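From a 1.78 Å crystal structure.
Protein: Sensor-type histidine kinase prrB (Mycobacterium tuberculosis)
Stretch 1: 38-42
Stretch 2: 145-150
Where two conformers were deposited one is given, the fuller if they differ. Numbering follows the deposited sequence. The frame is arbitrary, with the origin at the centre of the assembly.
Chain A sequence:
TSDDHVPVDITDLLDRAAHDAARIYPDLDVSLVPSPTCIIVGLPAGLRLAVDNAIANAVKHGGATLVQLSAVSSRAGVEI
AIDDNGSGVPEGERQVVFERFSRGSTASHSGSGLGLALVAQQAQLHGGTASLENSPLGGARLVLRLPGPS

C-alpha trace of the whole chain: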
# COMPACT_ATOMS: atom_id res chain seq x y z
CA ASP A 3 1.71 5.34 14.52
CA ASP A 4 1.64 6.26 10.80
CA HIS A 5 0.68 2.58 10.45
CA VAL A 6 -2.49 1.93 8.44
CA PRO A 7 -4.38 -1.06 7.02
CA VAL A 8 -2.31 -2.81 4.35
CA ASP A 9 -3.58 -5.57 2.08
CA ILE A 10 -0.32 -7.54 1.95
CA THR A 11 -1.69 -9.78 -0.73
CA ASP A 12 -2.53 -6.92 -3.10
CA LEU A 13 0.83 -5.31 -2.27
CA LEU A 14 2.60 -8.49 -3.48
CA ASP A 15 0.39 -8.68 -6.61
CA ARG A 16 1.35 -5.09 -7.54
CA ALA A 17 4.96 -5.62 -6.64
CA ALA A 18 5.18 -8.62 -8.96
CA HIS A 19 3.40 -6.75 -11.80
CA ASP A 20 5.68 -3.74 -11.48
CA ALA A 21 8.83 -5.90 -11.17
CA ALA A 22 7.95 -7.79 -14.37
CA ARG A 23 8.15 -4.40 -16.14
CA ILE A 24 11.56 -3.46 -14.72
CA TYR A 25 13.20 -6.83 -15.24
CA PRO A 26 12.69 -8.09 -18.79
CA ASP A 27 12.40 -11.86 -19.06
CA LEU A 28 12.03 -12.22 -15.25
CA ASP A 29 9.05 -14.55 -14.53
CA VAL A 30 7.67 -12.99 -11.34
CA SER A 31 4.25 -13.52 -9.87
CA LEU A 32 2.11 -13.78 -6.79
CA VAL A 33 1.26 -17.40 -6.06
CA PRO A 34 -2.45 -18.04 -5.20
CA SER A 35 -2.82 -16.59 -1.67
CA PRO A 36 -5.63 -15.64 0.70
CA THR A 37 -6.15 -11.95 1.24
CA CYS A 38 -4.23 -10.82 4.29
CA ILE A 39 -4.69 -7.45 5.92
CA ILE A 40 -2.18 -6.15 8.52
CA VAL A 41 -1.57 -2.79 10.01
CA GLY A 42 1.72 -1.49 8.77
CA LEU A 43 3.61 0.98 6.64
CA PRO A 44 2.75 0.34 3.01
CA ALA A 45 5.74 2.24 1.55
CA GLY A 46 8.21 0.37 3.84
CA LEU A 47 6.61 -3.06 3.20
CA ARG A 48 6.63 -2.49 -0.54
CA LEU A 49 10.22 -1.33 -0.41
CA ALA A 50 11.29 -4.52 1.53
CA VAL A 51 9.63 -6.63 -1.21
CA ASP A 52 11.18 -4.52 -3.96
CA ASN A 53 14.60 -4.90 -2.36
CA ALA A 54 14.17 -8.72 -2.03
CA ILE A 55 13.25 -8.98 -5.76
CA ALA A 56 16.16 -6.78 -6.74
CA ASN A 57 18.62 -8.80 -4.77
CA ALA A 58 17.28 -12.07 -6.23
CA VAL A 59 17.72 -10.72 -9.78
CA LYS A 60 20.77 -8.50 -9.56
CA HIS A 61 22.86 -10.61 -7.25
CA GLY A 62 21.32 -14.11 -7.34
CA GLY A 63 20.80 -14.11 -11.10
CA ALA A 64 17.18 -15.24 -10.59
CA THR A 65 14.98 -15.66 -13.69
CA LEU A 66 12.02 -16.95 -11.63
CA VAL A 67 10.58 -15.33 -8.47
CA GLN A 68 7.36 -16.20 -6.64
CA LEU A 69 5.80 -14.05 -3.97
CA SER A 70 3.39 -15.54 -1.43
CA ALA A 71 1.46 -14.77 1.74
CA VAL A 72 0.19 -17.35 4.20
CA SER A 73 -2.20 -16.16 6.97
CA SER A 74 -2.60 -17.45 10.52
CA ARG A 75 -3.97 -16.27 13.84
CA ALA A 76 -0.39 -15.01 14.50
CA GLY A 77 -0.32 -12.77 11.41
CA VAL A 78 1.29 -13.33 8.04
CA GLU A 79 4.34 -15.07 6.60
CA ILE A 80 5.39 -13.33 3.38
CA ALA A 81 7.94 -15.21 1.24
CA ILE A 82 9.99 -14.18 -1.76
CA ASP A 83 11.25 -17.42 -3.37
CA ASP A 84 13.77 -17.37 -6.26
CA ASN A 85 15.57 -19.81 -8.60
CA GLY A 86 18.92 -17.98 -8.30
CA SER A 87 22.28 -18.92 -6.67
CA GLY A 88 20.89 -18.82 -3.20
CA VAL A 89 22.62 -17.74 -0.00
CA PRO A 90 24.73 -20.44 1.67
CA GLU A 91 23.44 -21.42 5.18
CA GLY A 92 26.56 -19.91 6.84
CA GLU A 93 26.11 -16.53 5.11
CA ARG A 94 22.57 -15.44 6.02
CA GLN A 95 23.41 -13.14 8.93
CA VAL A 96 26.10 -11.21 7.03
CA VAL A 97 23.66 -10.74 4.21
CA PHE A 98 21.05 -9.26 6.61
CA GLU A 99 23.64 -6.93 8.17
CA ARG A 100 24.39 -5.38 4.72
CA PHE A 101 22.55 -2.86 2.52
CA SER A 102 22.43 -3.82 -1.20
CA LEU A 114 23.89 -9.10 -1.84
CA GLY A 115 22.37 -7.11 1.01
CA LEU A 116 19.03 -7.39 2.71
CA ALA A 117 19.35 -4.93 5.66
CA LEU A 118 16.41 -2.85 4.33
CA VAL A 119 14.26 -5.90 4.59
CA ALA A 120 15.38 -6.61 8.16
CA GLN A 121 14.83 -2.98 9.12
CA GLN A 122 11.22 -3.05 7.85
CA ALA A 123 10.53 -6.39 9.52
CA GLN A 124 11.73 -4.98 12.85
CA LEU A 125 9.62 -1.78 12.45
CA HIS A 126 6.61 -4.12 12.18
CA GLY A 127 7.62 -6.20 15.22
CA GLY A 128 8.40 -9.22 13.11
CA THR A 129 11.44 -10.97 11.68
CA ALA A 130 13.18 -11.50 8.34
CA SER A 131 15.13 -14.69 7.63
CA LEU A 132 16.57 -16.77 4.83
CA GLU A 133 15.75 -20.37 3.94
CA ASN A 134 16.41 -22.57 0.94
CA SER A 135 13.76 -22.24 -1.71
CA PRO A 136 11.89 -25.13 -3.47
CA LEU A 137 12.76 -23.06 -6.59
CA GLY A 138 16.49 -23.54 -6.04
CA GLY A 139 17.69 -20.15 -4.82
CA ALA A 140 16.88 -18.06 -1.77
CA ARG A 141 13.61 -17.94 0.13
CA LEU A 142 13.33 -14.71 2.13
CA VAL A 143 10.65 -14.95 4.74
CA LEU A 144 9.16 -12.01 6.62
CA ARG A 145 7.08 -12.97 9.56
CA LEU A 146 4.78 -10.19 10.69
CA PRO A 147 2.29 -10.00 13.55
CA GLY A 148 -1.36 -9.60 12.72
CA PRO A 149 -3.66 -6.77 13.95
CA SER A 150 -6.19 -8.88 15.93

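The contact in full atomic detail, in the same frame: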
# COMPACT_ATOMS: atom_id res chain seq x y z
N CYS A 38 -4.65 -11.10 2.93
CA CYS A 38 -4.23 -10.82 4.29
C CYS A 38 -4.10 -9.35 4.56
O CYS A 38 -3.29 -8.67 3.93
CB CYS A 38 -2.91 -11.50 4.66
SG CYS A 38 -2.40 -11.10 6.36
N ILE A 39 -4.84 -8.85 5.55
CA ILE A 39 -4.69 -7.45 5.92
C ILE A 39 -3.88 -7.36 7.21
O ILE A 39 -4.22 -8.07 8.18
CB ILE A 39 -6.06 -6.74 6.15
CG1 ILE A 39 -7.07 -7.09 5.02
CG2 ILE A 39 -5.84 -5.22 6.26
CD1 ILE A 39 -6.62 -6.59 3.64
N ILE A 40 -2.87 -6.47 7.25
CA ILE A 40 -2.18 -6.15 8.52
C ILE A 40 -2.21 -4.66 8.69
O ILE A 40 -2.76 -3.93 7.81
CB ILE A 40 -0.73 -6.76 8.61
CG1 ILE A 40 0.25 -5.98 7.69
CG2 ILE A 40 -0.76 -8.33 8.32
CD1 ILE A 40 1.74 -6.24 7.98
N VAL A 41 -1.74 -4.19 9.83
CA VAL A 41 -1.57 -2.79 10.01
C VAL A 41 -0.07 -2.56 9.94
O VAL A 41 0.71 -3.28 10.58
CB VAL A 41 -2.17 -2.34 11.37
CG1 VAL A 41 -1.72 -0.94 11.74
CG2 VAL A 41 -3.74 -2.42 11.27
N GLY A 42 0.32 -1.60 9.13
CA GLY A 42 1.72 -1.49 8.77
C GLY A 42 1.97 -0.26 7.94
O GLY A 42 1.10 0.63 7.81
N ARG A 145 8.16 -12.53 8.72
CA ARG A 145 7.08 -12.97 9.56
C ARG A 145 6.57 -11.81 10.41
O ARG A 145 7.28 -11.32 11.27
CB ARG A 145 7.53 -14.12 10.44
CG ARG A 145 7.76 -15.39 9.67
CD ARG A 145 8.21 -16.51 10.58
NE ARG A 145 9.35 -17.23 10.04
CZ ARG A 145 9.22 -18.26 9.22
NH1 ARG A 145 8.02 -18.65 8.87
NH2 ARG A 145 10.28 -18.89 8.75
N LEU A 146 5.33 -11.40 10.15
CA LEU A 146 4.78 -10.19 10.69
C LEU A 146 3.51 -10.43 11.49
O LEU A 146 2.65 -11.21 11.06
CB LEU A 146 4.48 -9.18 9.59
CG LEU A 146 5.61 -8.81 8.67
CD1 LEU A 146 5.14 -7.78 7.65
CD2 LEU A 146 6.88 -8.38 9.37
N PRO A 147 3.43 -9.79 12.69
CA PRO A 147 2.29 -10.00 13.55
C PRO A 147 1.04 -9.35 13.01
O PRO A 147 1.10 -8.24 12.43
CB PRO A 147 2.70 -9.35 14.86
CG PRO A 147 3.67 -8.33 14.53
CD PRO A 147 4.46 -8.95 13.35
N GLY A 148 -0.07 -10.05 13.19
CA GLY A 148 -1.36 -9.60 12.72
C GLY A 148 -1.92 -8.54 13.67
O GLY A 148 -1.34 -8.27 14.73
N PRO A 149 -3.03 -7.90 13.25
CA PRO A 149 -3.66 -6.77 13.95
C PRO A 149 -4.74 -7.10 14.98
O PRO A 149 -5.20 -6.17 15.69
CB PRO A 149 -4.25 -5.96 12.79
CG PRO A 149 -4.68 -7.03 11.81
CD PRO A 149 -3.66 -8.14 11.93
N SER A 150 -5.14 -8.37 15.03
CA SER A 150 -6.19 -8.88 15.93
C SER A 150 -5.67 -9.74 17.10
O SER A 150 -4.59 -10.36 17.02
CB SER A 150 -7.18 -9.72 15.11
OG SER A 150 -7.73 -8.92 14.07
OXT SER A 150 -6.36 -9.85 18.14
O HOH W 1 2.53 -6.01 11.42
O HOH W 2 -0.76 -5.97 11.99

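Two segments can meet without sharing a direct hydrogen bond; here a strand crosses the end of another strand and the loop that follows it, and apolar packing and ordered water make most of the connection. The contact between residues 38-42 and the C-terminal residues 145-150 of prrB is a compact example. The two stretches are at least 106 residues apart in sequence wherever they touch, their closest register pairs Ile-40 with Gly-148 at 5.5 Å between CA atoms, and together they bury a modest 226 Å². No hydrogen bond runs directly from one to the other.

The side chain of Ile-40 is central. Its CA-to-CB bond points sideways to the other stretch, and the rotamer determines where the end of the chain goes. With chi1 at 74° (p) and chi2 at 165° (t), the CG1 arm is extended, and CD1 comes to rest 3.7 Å from CD1 of Leu-146, a good van der Waals separation for two methyl groups. Leu-146 approaches differently. Its CA-to-CB bond already points toward the other stretch, and its m,t rotamer (chi1 -55°, chi2 -179°) carries CD1 to the meeting point. Both residues are buried, so the pair belongs to the apolar interior.

At the other end of the contact, Pro-149 makes the contact with a ring that has little freedom to move. Its CA-to-CB bond points toward the strand, and the ring, puckered C-gamma endo, touches three successive residues. Its CD lies 3.8 Å from the backbone O of Ile-39 and 4.2 Å from CA of Ile-40, while its CB packs 3.9 Å from CG2 of Val-41. The t rotamer of Val-41 (chi1 167°) places CG2 on the side of the proline, whereas CG1 is well removed from it. Ile-39 contributes by its backbone: its m,m side chain starts sideways and ends leading away, coming no nearer than 5.8 Å to the second stretch.

Between these apolar patches the backbone polar groups are served by solvent. Water 2 accepts a hydrogen bond from N of Val-41 at 3.0 Å and can donate one to O of Pro-147, also at 3.0 Å, thus bridging an amide and a carbonyl that are too far apart to bond directly. Water 1 lies 2.8 Å from O of Pro-147, to which it can donate, and 3.4 Å from O of Val-41, where the bond is weak. The Pro-147 carbonyl is therefore approached by both waters, but acceptors in reach outnumber the available protons, so these donated bonds need not all exist at once.

The glycine of the register pair also has a local setting worth noting. An ideal CB on Gly-148 would point sideways and fall 3.0 Å from CD of Pro-149, the same atom that packs against Ile-40. The crowding would thus come from the neighbouring proline, since CG2 of Ile-40 would remain 5.2 Å from that ideal CB.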